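Local structure of ascorbate-specific PTS system EIIA component (Streptococcus pyogenes serotype M1, 2OQT) at residues 59-62 / 63-67; 119-122 / 123-127. The protein probably serves as the IIA component of an ascorbate-specific phosphotransferase system, which couples phosphorylation of the incoming substrate to its transport across the membrane. All coordinates share one frame; numbering follows the deposited sequence.

Interaction 1: 59-62 / 63-67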
ATOM      1  N   TYR A  59      -3.541 -10.029   0.730  1.00 55.55           N
ATOM      2  CA  TYR A  59      -2.945  -8.955  -0.078  1.00 55.63           C
ATOM      3  C   TYR A  59      -1.426  -8.898   0.003  1.00 56.79           C
ATOM      4  O   TYR A  59      -0.807  -7.975  -0.491  1.00 57.25           O
ATOM      5  CB  TYR A  59      -3.550  -7.611   0.330  1.00 54.92           C
ATOM      6  CG  TYR A  59      -3.609  -7.502   1.800  1.00 53.36           C
ATOM      7  CD1 TYR A  59      -4.778  -7.819   2.472  1.00 54.36           C
ATOM      8  CD2 TYR A  59      -2.477  -7.167   2.537  1.00 51.21           C
ATOM      9  CE1 TYR A  59      -4.835  -7.774   3.836  1.00 54.80           C
ATOM     10  CE2 TYR A  59      -2.525  -7.122   3.909  1.00 52.37           C
ATOM     11  CZ  TYR A  59      -3.710  -7.421   4.555  1.00 51.85           C
ATOM     12  OH  TYR A  59      -3.808  -7.398   5.916  1.00 49.45           O
ATOM     13  N   VAL A  60      -0.820  -9.878   0.643  1.00 59.17           N
ATOM     14  CA  VAL A  60       0.642  -9.963   0.692  1.00 61.41           C
ATOM     15  C   VAL A  60       1.159 -10.806  -0.494  1.00 63.66           C
ATOM     16  O   VAL A  60       1.455 -11.969  -0.347  1.00 64.86           O
ATOM     17  CB  VAL A  60       1.123 -10.566   2.006  1.00 60.55           C
ATOM     18  CG1 VAL A  60       2.559 -10.242   2.176  1.00 59.69           C
ATOM     19  CG2 VAL A  60       0.320 -10.040   3.182  1.00 60.85           C
ATOM     20  N   LEU A  61       1.248 -10.205  -1.666  1.00 66.86           N
ATOM     21  CA  LEU A  61       1.441 -10.936  -2.915  1.00 69.54           C
ATOM     22  C   LEU A  61       2.867 -11.259  -3.263  1.00 71.28           C
ATOM     23  O   LEU A  61       3.111 -12.335  -3.809  1.00 72.78           O
ATOM     24  CB  LEU A  61       0.803 -10.195  -4.102  1.00 69.98           C
ATOM     25  CG  LEU A  61      -0.727 -10.036  -4.194  1.00 71.04           C
ATOM     26  CD1 LEU A  61      -1.530 -11.091  -3.442  1.00 70.95           C
ATOM     27  CD2 LEU A  61      -1.128  -8.679  -3.700  1.00 72.80           C
HETATM   28  N   MSE A  62       3.805 -10.353  -2.993  1.00 72.41           N
HETATM   29  CA  MSE A  62       5.217 -10.637  -3.275  1.00 74.50           C
HETATM   30  C   MSE A  62       6.164 -10.296  -2.121  1.00 73.42           C
HETATM   31  O   MSE A  62       5.821  -9.477  -1.272  1.00 73.73           O
HETATM   32  CB  MSE A  62       5.657 -10.015  -4.605  1.00 74.38           C
HETATM   33  CG  MSE A  62       5.211  -8.586  -4.858  1.00 76.47           C
HETATM   34 SE   MSE A  62       4.801  -8.173  -6.755  0.65 81.45          SE
HETATM   35  CE  MSE A  62       6.528  -8.655  -7.600  1.00 80.89           C
ATOM     36  N   PRO A  63       7.350 -10.951  -2.075  1.00 72.98           N
ATOM     37  CA  PRO A  63       8.314 -10.819  -0.980  1.00 72.07           C
ATOM     38  C   PRO A  63       8.499  -9.387  -0.543  1.00 71.20           C
ATOM     39  O   PRO A  63       8.808  -8.525  -1.342  1.00 71.07           O
ATOM     40  CB  PRO A  63       9.608 -11.342  -1.592  1.00 72.09           C
ATOM     41  CG  PRO A  63       9.156 -12.403  -2.536  1.00 72.84           C
ATOM     42  CD  PRO A  63       7.839 -11.900  -3.102  1.00 73.22           C
ATOM     43  N   GLY A  64       8.248  -9.137   0.727  1.00 70.62           N
ATOM     44  CA  GLY A  64       8.493  -7.832   1.311  1.00 69.91           C
ATOM     45  C   GLY A  64       7.432  -6.780   1.170  1.00 69.24           C
ATOM     46  O   GLY A  64       7.635  -5.699   1.652  1.00 69.61           O
HETATM   47  N   MSE A  65       6.313  -7.080   0.521  1.00 69.18           N
HETATM   48  CA  MSE A  65       5.268  -6.067   0.285  1.00 70.46           C
HETATM   49  C   MSE A  65       3.875  -6.585   0.587  1.00 67.62           C
HETATM   50  O   MSE A  65       3.588  -7.759   0.335  1.00 67.05           O
HETATM   51  CB  MSE A  65       5.290  -5.532  -1.153  1.00 70.26           C
HETATM   52  CG  MSE A  65       4.734  -6.497  -2.200  1.00 72.82           C
HETATM   53 SE   MSE A  65       2.797  -6.375  -2.717  0.80 79.54          SE
HETATM   54  CE  MSE A  65       2.020  -7.739  -1.620  1.00 75.01           C
ATOM     55  N   ALA A  66       3.033  -5.706   1.142  1.00 64.98           N
ATOM     56  CA  ALA A  66       1.581  -5.922   1.214  1.00 62.53           C
ATOM     57  C   ALA A  66       0.902  -4.789   0.480  1.00 61.29           C
ATOM     58  O   ALA A  66       1.374  -3.680   0.514  1.00 61.13           O
ATOM     59  CB  ALA A  66       1.119  -5.965   2.621  1.00 61.49           C
HETATM   60  N   MSE A  67      -0.202  -5.074  -0.187  1.00 60.29           N
HETATM   61  CA  MSE A  67      -1.081  -4.034  -0.694  1.00 60.65           C
HETATM   62  C   MSE A  67      -2.449  -4.108  -0.003  1.00 57.36           C
HETATM   63  O   MSE A  67      -3.433  -4.588  -0.563  1.00 56.10           O
HETATM   64  CB  MSE A  67      -1.205  -4.121  -2.204  1.00 59.83           C
HETATM   65  CG  MSE A  67      -1.183  -5.543  -2.637  1.00 62.39           C
HETATM   66 SE   MSE A  67      -1.817  -5.831  -4.426  0.60 70.09          SE
HETATM   67  CE  MSE A  67      -2.947  -4.176  -4.626  1.00 63.86           C
TER
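Tyr59 and Met67 are joined by a nearly straight backbone hydrogen bond: Met67 N lies 3.0 Å from Tyr59 O, with 174° at the hydrogen. Nearer the bend, Met65 N gives a second bond to Met62 O, also 3.0 Å. Side chains fill in around both. Met62 and Met65, two selenomethionines, have CG wedged between the backbone N and the carbonyl carbon (chi1 45° and 75°), which sets the chains crossing at CG, with Met62 CG 3.4 Å from Met65 CG. Leu61 meets Met67, a third selenomethionine, through a single methyl; Leu61 CD2 and Met67 SE stand 3.0 Å apart, shorter than an ordinary carbon-selenium contact, so the exact distance is doubtful. Ala66 CB lies in the plane of the Tyr59 ring at its edge, 3.8 Å from Tyr59 CD2. Val60 CG1 reaches the backbone instead, lying 3.3 Å from Met65 O, while its CG2 meets the Ala66 methyl loosely.

Around this shell, Thr52 of helix 42-55 is hydrogen-bonded to Tyr59 OH, tethering the far end of the ring, and Lys96 NZ bonds to Val60 O. Val98 packs against both Val60 and Ala66, and His69 touches Tyr59. Gly64 and Ala66 are hydrogen-bonded through their backbones to strand 97-105.

The reversal is a type II beta turn from Met62 to Met65, with Pro63 and Gly64 at its corners; the positive phi of Gly64 suits the second corner. It delivers the chain from the loop after helix 42-55 into strand 64-66, which runs parallel to strand 97-105 in the mixed sheet of this IIA domain.

Interaction 2: 119-122 / 123-127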
ATOM      1  N   GLN A 119      -0.335  -2.126 -11.925  1.00 68.54           N
ATOM      2  CA  GLN A 119       0.551  -1.013 -11.611  1.00 69.43           C
ATOM      3  C   GLN A 119       1.483  -1.390 -10.470  1.00 70.28           C
ATOM      4  O   GLN A 119       2.691  -1.140 -10.529  1.00 70.45           O
ATOM      5  CB  GLN A 119      -0.252   0.249 -11.265  1.00 68.96           C
ATOM      6  CG  GLN A 119      -0.916   0.929 -12.467  1.00 69.90           C
ATOM      7  CD  GLN A 119      -1.704   2.195 -12.113  1.00 70.80           C
ATOM      8  OE1 GLN A 119      -1.121   3.276 -11.906  1.00 71.74           O
ATOM      9  NE2 GLN A 119      -3.043   2.072 -12.073  1.00 69.14           N
ATOM     10  N   ILE A 120       0.922  -2.016  -9.437  1.00 71.45           N
ATOM     11  CA  ILE A 120       1.681  -2.361  -8.225  1.00 72.35           C
ATOM     12  C   ILE A 120       2.749  -3.379  -8.602  1.00 72.79           C
ATOM     13  O   ILE A 120       3.923  -3.239  -8.239  1.00 73.23           O
ATOM     14  CB  ILE A 120       0.773  -2.974  -7.128  1.00 72.62           C
ATOM     15  CG1 ILE A 120      -0.525  -2.173  -6.940  1.00 72.19           C
ATOM     16  CG2 ILE A 120       1.521  -3.111  -5.800  1.00 73.13           C
ATOM     17  CD1 ILE A 120      -0.502  -1.206  -5.818  1.00 70.77           C
ATOM     18  N   VAL A 121       2.311  -4.403  -9.340  1.00 72.84           N
ATOM     19  CA  VAL A 121       3.179  -5.458  -9.843  1.00 72.34           C
ATOM     20  C   VAL A 121       4.422  -4.889 -10.516  1.00 72.29           C
ATOM     21  O   VAL A 121       5.517  -5.360 -10.253  1.00 72.98           O
ATOM     22  CB  VAL A 121       2.427  -6.394 -10.800  1.00 71.92           C
ATOM     23  CG1 VAL A 121       3.393  -7.291 -11.544  1.00 72.00           C
ATOM     24  CG2 VAL A 121       1.441  -7.257 -10.018  1.00 72.39           C
ATOM     25  N   ALA A 122       4.224  -3.863 -11.352  1.00 72.01           N
ATOM     26  CA  ALA A 122       5.262  -3.217 -12.148  1.00 71.29           C
ATOM     27  C   ALA A 122       6.321  -2.539 -11.297  1.00 71.72           C
ATOM     28  O   ALA A 122       7.523  -2.648 -11.584  1.00 71.71           O
ATOM     29  CB  ALA A 122       4.645  -2.232 -13.114  1.00 70.75           C
ATOM     30  N   LEU A 123       5.886  -1.850 -10.244  1.00 72.76           N
ATOM     31  CA  LEU A 123       6.817  -1.174  -9.320  1.00 72.82           C
ATOM     32  C   LEU A 123       7.720  -2.174  -8.632  1.00 73.50           C
ATOM     33  O   LEU A 123       8.912  -1.918  -8.412  1.00 73.73           O
ATOM     34  CB  LEU A 123       6.058  -0.370  -8.264  1.00 72.58           C
ATOM     35  CG  LEU A 123       6.892   0.379  -7.216  1.00 71.90           C
ATOM     36  CD1 LEU A 123       7.664   1.556  -7.810  1.00 70.01           C
ATOM     37  CD2 LEU A 123       5.993   0.864  -6.089  1.00 72.34           C
ATOM     38  N   PHE A 124       7.150  -3.315  -8.284  1.00 74.44           N
ATOM     39  CA  PHE A 124       7.898  -4.280  -7.499  1.00 76.33           C
ATOM     40  C   PHE A 124       8.696  -5.230  -8.375  1.00 77.79           C
ATOM     41  O   PHE A 124       9.623  -5.873  -7.882  1.00 78.39           O
ATOM     42  CB  PHE A 124       6.986  -5.015  -6.518  1.00 75.96           C
ATOM     43  CG  PHE A 124       6.420  -4.111  -5.443  1.00 75.44           C
ATOM     44  CD1 PHE A 124       7.226  -3.670  -4.392  1.00 74.13           C
ATOM     45  CD2 PHE A 124       5.089  -3.681  -5.502  1.00 73.96           C
ATOM     46  CE1 PHE A 124       6.712  -2.830  -3.412  1.00 75.35           C
ATOM     47  CE2 PHE A 124       4.562  -2.840  -4.525  1.00 73.64           C
ATOM     48  CZ  PHE A 124       5.367  -2.409  -3.482  1.00 75.31           C
ATOM     49  N   GLU A 125       8.346  -5.281  -9.665  1.00 78.96           N
ATOM     50  CA  GLU A 125       9.093  -6.016 -10.678  1.00 80.69           C
ATOM     51  C   GLU A 125      10.359  -5.272 -11.142  1.00 80.53           C
ATOM     52  O   GLU A 125      11.048  -5.718 -12.068  1.00 80.40           O
ATOM     53  CB  GLU A 125       8.188  -6.305 -11.876  1.00 80.66           C
ATOM     54  CG  GLU A 125       7.198  -7.450 -11.639  1.00 83.39           C
ATOM     55  CD  GLU A 125       6.653  -8.069 -12.938  1.00 84.21           C
ATOM     56  OE1 GLU A 125       6.880  -7.477 -14.031  1.00 86.87           O
ATOM     57  OE2 GLU A 125       5.995  -9.146 -12.853  1.00 86.34           O
ATOM     58  N   LEU A 126      10.649  -4.134 -10.510  1.00 80.67           N
ATOM     59  CA  LEU A 126      11.892  -3.421 -10.753  1.00 80.77           C
ATOM     60  C   LEU A 126      13.043  -4.015  -9.944  1.00 81.53           C
ATOM     61  O   LEU A 126      12.926  -4.233  -8.724  1.00 81.55           O
ATOM     62  CB  LEU A 126      11.782  -1.951 -10.377  1.00 80.26           C
ATOM     63  CG  LEU A 126      10.985  -0.897 -11.123  1.00 79.84           C
ATOM     64  CD1 LEU A 126      11.258   0.407 -10.398  1.00 78.99           C
ATOM     65  CD2 LEU A 126      11.338  -0.793 -12.605  1.00 79.07           C
ATOM     66  N   ASP A 127      14.157  -4.240 -10.636  1.00 81.91           N
ATOM     67  CA  ASP A 127      15.444  -4.575 -10.024  1.00 82.55           C
ATOM     68  C   ASP A 127      15.611  -4.006  -8.609  1.00 81.72           C
ATOM     69  O   ASP A 127      15.540  -2.807  -8.408  1.00 81.58           O
ATOM     70  CB  ASP A 127      16.596  -4.126 -10.954  1.00 83.12           C
ATOM     71  CG  ASP A 127      16.607  -4.899 -12.300  1.00 85.82           C
ATOM     72  OD1 ASP A 127      16.111  -4.364 -13.338  1.00 86.37           O
ATOM     73  OD2 ASP A 127      17.086  -6.063 -12.304  1.00 88.22           O
TER
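Phe124 carries its ring beside the backbone N, with CG anti to the carbonyl carbon (chi1 -66°), while Ile120 sends its CG2 methyl to the side away from its own N. One helical turn apart, the two side chains therefore lie side by side and point the same way. Ile120 CG2 comes to the ring edge, in its plane, and stands 3.3 Å from Phe124 CE2. The ring also passes close to the backbone, with Phe124 CD2 3.0 Å from Ile120 O. Over one ring face, offset toward the rim, sits the CD2 methyl of the adjacent Leu123.

Val121 and Glu125 form a second parallel pair further round the helix. The Glu125 side chain, extended beyond CG, lies alongside the valine, and OE2 at its end stands 3.5 Å from Val121 CG1.

Ile120 and Phe124 lie in the last turn of helix 111-124, and Glu125 follows directly after it. Leu123 N bonds to Gln119 O at 3.3 Å, and Phe124 N to Ile120 O at 3.2 Å. The bond from Glu125 N to Val121 O is short, 2.9 Å, but bent to 133° at the hydrogen. Weak bonds from Phe124 N to Val121 O and from Glu125 N to Ala122 O, each spanning three residues, accompany the end of the helix before the chain turns away through Leu126.

The buried flank of this turn faces strand 97-105, where Leu102 is touched by Ile120, Leu123 and Phe124. Leu123 also packs on Val146 of helix 139-149, and Phe124 on Leu133 of helix 129-134. Gln119 heads elsewhere: its OE1 accepts a hydrogen bond from Leu4 N, and its NE2 donates to Met2 O and Val115 O.

The turn of interaction 1 and the helix end of interaction 2 are far apart in sequence, yet their centres lie 11 Å apart and they share packing. Phe124 is the main meeting point: its CE1 lies 3.8 Å from Met65 CB, and its CB is 3.8 Å from the terminal CE of Met62. One turn earlier on the helix, Ile120 CG1 receives Met67 CE at 3.9 Å. Met62 and Met67 thus reach the helix with their CE methyls, whereas Met65 meets Phe124 through CB. Ile120 and Phe124 also pack on strand 97-105. That strand is the parallel neighbour of 64-66, so one sheet supports both contacts.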